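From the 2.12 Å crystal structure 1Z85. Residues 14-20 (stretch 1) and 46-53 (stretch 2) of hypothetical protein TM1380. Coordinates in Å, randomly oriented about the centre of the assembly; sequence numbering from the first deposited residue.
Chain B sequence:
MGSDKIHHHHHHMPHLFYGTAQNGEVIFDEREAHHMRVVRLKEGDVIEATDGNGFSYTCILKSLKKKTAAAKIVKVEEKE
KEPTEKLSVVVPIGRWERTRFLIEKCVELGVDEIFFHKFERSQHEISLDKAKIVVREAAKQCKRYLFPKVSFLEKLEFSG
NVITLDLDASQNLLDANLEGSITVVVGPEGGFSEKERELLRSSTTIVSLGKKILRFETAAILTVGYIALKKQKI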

# COMPACT_ATOMS: atom_id res chain seq x y z
N PRO B 14 -0.80 -22.05 -11.10
CA PRO B 14 -2.25 -22.21 -11.40
C PRO B 14 -2.94 -20.91 -11.85
O PRO B 14 -3.40 -20.13 -11.01
CB PRO B 14 -2.82 -22.70 -10.06
CG PRO B 14 -1.84 -22.19 -9.02
CD PRO B 14 -0.49 -22.30 -9.69
N HIS B 15 -3.04 -20.69 -13.16
CA HIS B 15 -3.66 -19.48 -13.71
C HIS B 15 -5.19 -19.59 -13.85
O HIS B 15 -5.74 -20.66 -14.12
CB HIS B 15 -3.00 -19.12 -15.06
CG HIS B 15 -1.51 -18.91 -14.98
N LEU B 16 -5.89 -18.49 -13.65
CA LEU B 16 -7.35 -18.45 -13.77
C LEU B 16 -7.76 -17.50 -14.91
O LEU B 16 -7.53 -16.28 -14.82
CB LEU B 16 -8.00 -17.99 -12.46
CG LEU B 16 -9.53 -17.73 -12.45
CD1 LEU B 16 -10.33 -19.00 -12.58
CD2 LEU B 16 -9.98 -16.96 -11.18
N PHE B 17 -8.42 -18.07 -15.92
CA PHE B 17 -8.86 -17.33 -17.11
C PHE B 17 -10.29 -16.81 -16.93
O PHE B 17 -10.98 -17.16 -15.96
CB PHE B 17 -8.71 -18.24 -18.34
CG PHE B 17 -7.31 -18.77 -18.51
CD1 PHE B 17 -6.29 -17.95 -18.98
CD2 PHE B 17 -6.98 -20.06 -18.10
CE1 PHE B 17 -4.98 -18.42 -19.10
CE2 PHE B 17 -5.66 -20.56 -18.22
CZ PHE B 17 -4.67 -19.73 -18.72
N TYR B 18 -10.71 -15.96 -17.86
CA TYR B 18 -12.00 -15.27 -17.78
C TYR B 18 -12.73 -15.38 -19.11
O TYR B 18 -12.20 -15.06 -20.14
CB TYR B 18 -11.79 -13.78 -17.46
CG TYR B 18 -13.05 -12.99 -17.73
CD1 TYR B 18 -14.11 -13.00 -16.80
CD2 TYR B 18 -13.22 -12.30 -18.92
CE1 TYR B 18 -15.28 -12.31 -17.05
CE2 TYR B 18 -14.42 -11.60 -19.18
CZ TYR B 18 -15.41 -11.60 -18.25
OH TYR B 18 -16.55 -10.93 -18.52
N GLY B 19 -13.99 -15.81 -19.07
CA GLY B 19 -14.76 -15.97 -20.29
C GLY B 19 -16.22 -15.98 -19.99
O GLY B 19 -16.62 -15.72 -18.86
N THR B 20 -17.01 -16.29 -21.03
CA THR B 20 -18.46 -16.32 -20.98
C THR B 20 -18.94 -17.75 -21.14
O THR B 20 -18.64 -18.39 -22.14
CB THR B 20 -19.06 -15.50 -22.12
OG1 THR B 20 -18.49 -14.19 -22.11
CG2 THR B 20 -20.56 -15.39 -21.97
N VAL B 46 -6.41 -29.07 -19.59
CA VAL B 46 -7.49 -28.73 -18.66
C VAL B 46 -7.20 -27.39 -17.96
O VAL B 46 -6.11 -27.16 -17.44
CB VAL B 46 -7.69 -29.82 -17.59
CG1 VAL B 46 -8.55 -29.31 -16.42
CG2 VAL B 46 -8.31 -31.06 -18.23
N ILE B 47 -8.19 -26.51 -17.94
CA ILE B 47 -8.01 -25.15 -17.41
C ILE B 47 -9.18 -24.75 -16.54
O ILE B 47 -10.23 -25.39 -16.57
CB ILE B 47 -7.90 -24.12 -18.55
CG1 ILE B 47 -9.18 -24.11 -19.39
CG2 ILE B 47 -6.64 -24.40 -19.42
CD1 ILE B 47 -9.13 -23.15 -20.53
N GLU B 48 -8.99 -23.67 -15.78
CA GLU B 48 -10.01 -23.11 -14.95
C GLU B 48 -10.33 -21.69 -15.41
O GLU B 48 -9.41 -20.86 -15.59
CB GLU B 48 -9.56 -23.07 -13.50
CG GLU B 48 -10.73 -22.76 -12.55
CD GLU B 48 -10.33 -22.43 -11.11
OE1 GLU B 48 -9.13 -22.50 -10.75
OE2 GLU B 48 -11.25 -22.11 -10.33
N ALA B 49 -11.62 -21.42 -15.61
CA ALA B 49 -12.11 -20.08 -15.90
C ALA B 49 -13.16 -19.66 -14.90
O ALA B 49 -13.70 -20.50 -14.18
CB ALA B 49 -12.70 -20.02 -17.31
N THR B 50 -13.38 -18.35 -14.82
CA THR B 50 -14.54 -17.79 -14.14
C THR B 50 -15.32 -16.92 -15.09
O THR B 50 -14.77 -16.38 -16.04
CB THR B 50 -14.15 -16.95 -12.91
OG1 THR B 50 -15.34 -16.41 -12.30
CG2 THR B 50 -13.20 -15.84 -13.29
N ASP B 51 -16.62 -16.77 -14.82
CA ASP B 51 -17.42 -15.83 -15.58
C ASP B 51 -17.47 -14.45 -14.92
O ASP B 51 -18.07 -13.56 -15.45
CB ASP B 51 -18.84 -16.36 -15.82
CG ASP B 51 -19.55 -16.74 -14.55
OD1 ASP B 51 -18.95 -16.55 -13.47
OD2 ASP B 51 -20.68 -17.26 -14.63
N GLY B 52 -16.84 -14.29 -13.75
CA GLY B 52 -16.98 -13.06 -12.98
C GLY B 52 -18.29 -12.86 -12.24
O GLY B 52 -18.52 -11.79 -11.66
N ASN B 53 -19.17 -13.86 -12.23
CA ASN B 53 -20.38 -13.80 -11.40
C ASN B 53 -20.40 -14.86 -10.32
O ASN B 53 -21.45 -15.25 -9.84
CB ASN B 53 -21.64 -13.90 -12.24
CG ASN B 53 -21.59 -13.00 -13.45
OD1 ASN B 53 -21.81 -13.46 -14.57
ND2 ASN B 53 -21.26 -11.71 -13.24
O HOH W 1 -6.01 -22.88 -15.67
O HOH W 2 -18.93 -13.80 -18.05

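What joins the two backbones? They pair as parallel strands, with Phe 17 beside Ala 49 and Tyr 18 beside Thr 50. Phe 17 N donates to Glu 48 O (3.0 Å), Thr 50 N to Phe 17 O (2.9 Å), and Gly 19 N to Thr 50 O (3.2 Å), so the bonds alternate in direction along the pair. Ala 49 CA also lies 3.1 Å from Phe 17 O, a CA-H...O contact.

What happens where these bonds run out? Water bridges both ends. One accepts from Glu 48 N (3.1 Å) and donates to His 15 O (2.7 Å); the other donates to Gly 19 O (3.1 Å) and Asp 51 O (2.7 Å).

How do the side chains pack? Phe 17 and Ala 49 share one face of the sheet, where Phe 17 CE2 reaches Ile 47 CG2 at 4.1 Å. On the other face, buried Leu 16 brings CD1 to 3.7 Å from Glu 48 CD and CD2 to 4.0 Å from Thr 50 CG2.

What shapes the turn after Thr 50? Gly 52 N donates to Thr 50 OG1 (3.0 Å), and Asn 53 N to Asp 51 OD1 (3.0 Å). Glycine suits the positive phi of Gly 52, and an ideal CB there would sit tightly, 3.5 Å from Tyr 18 CE1.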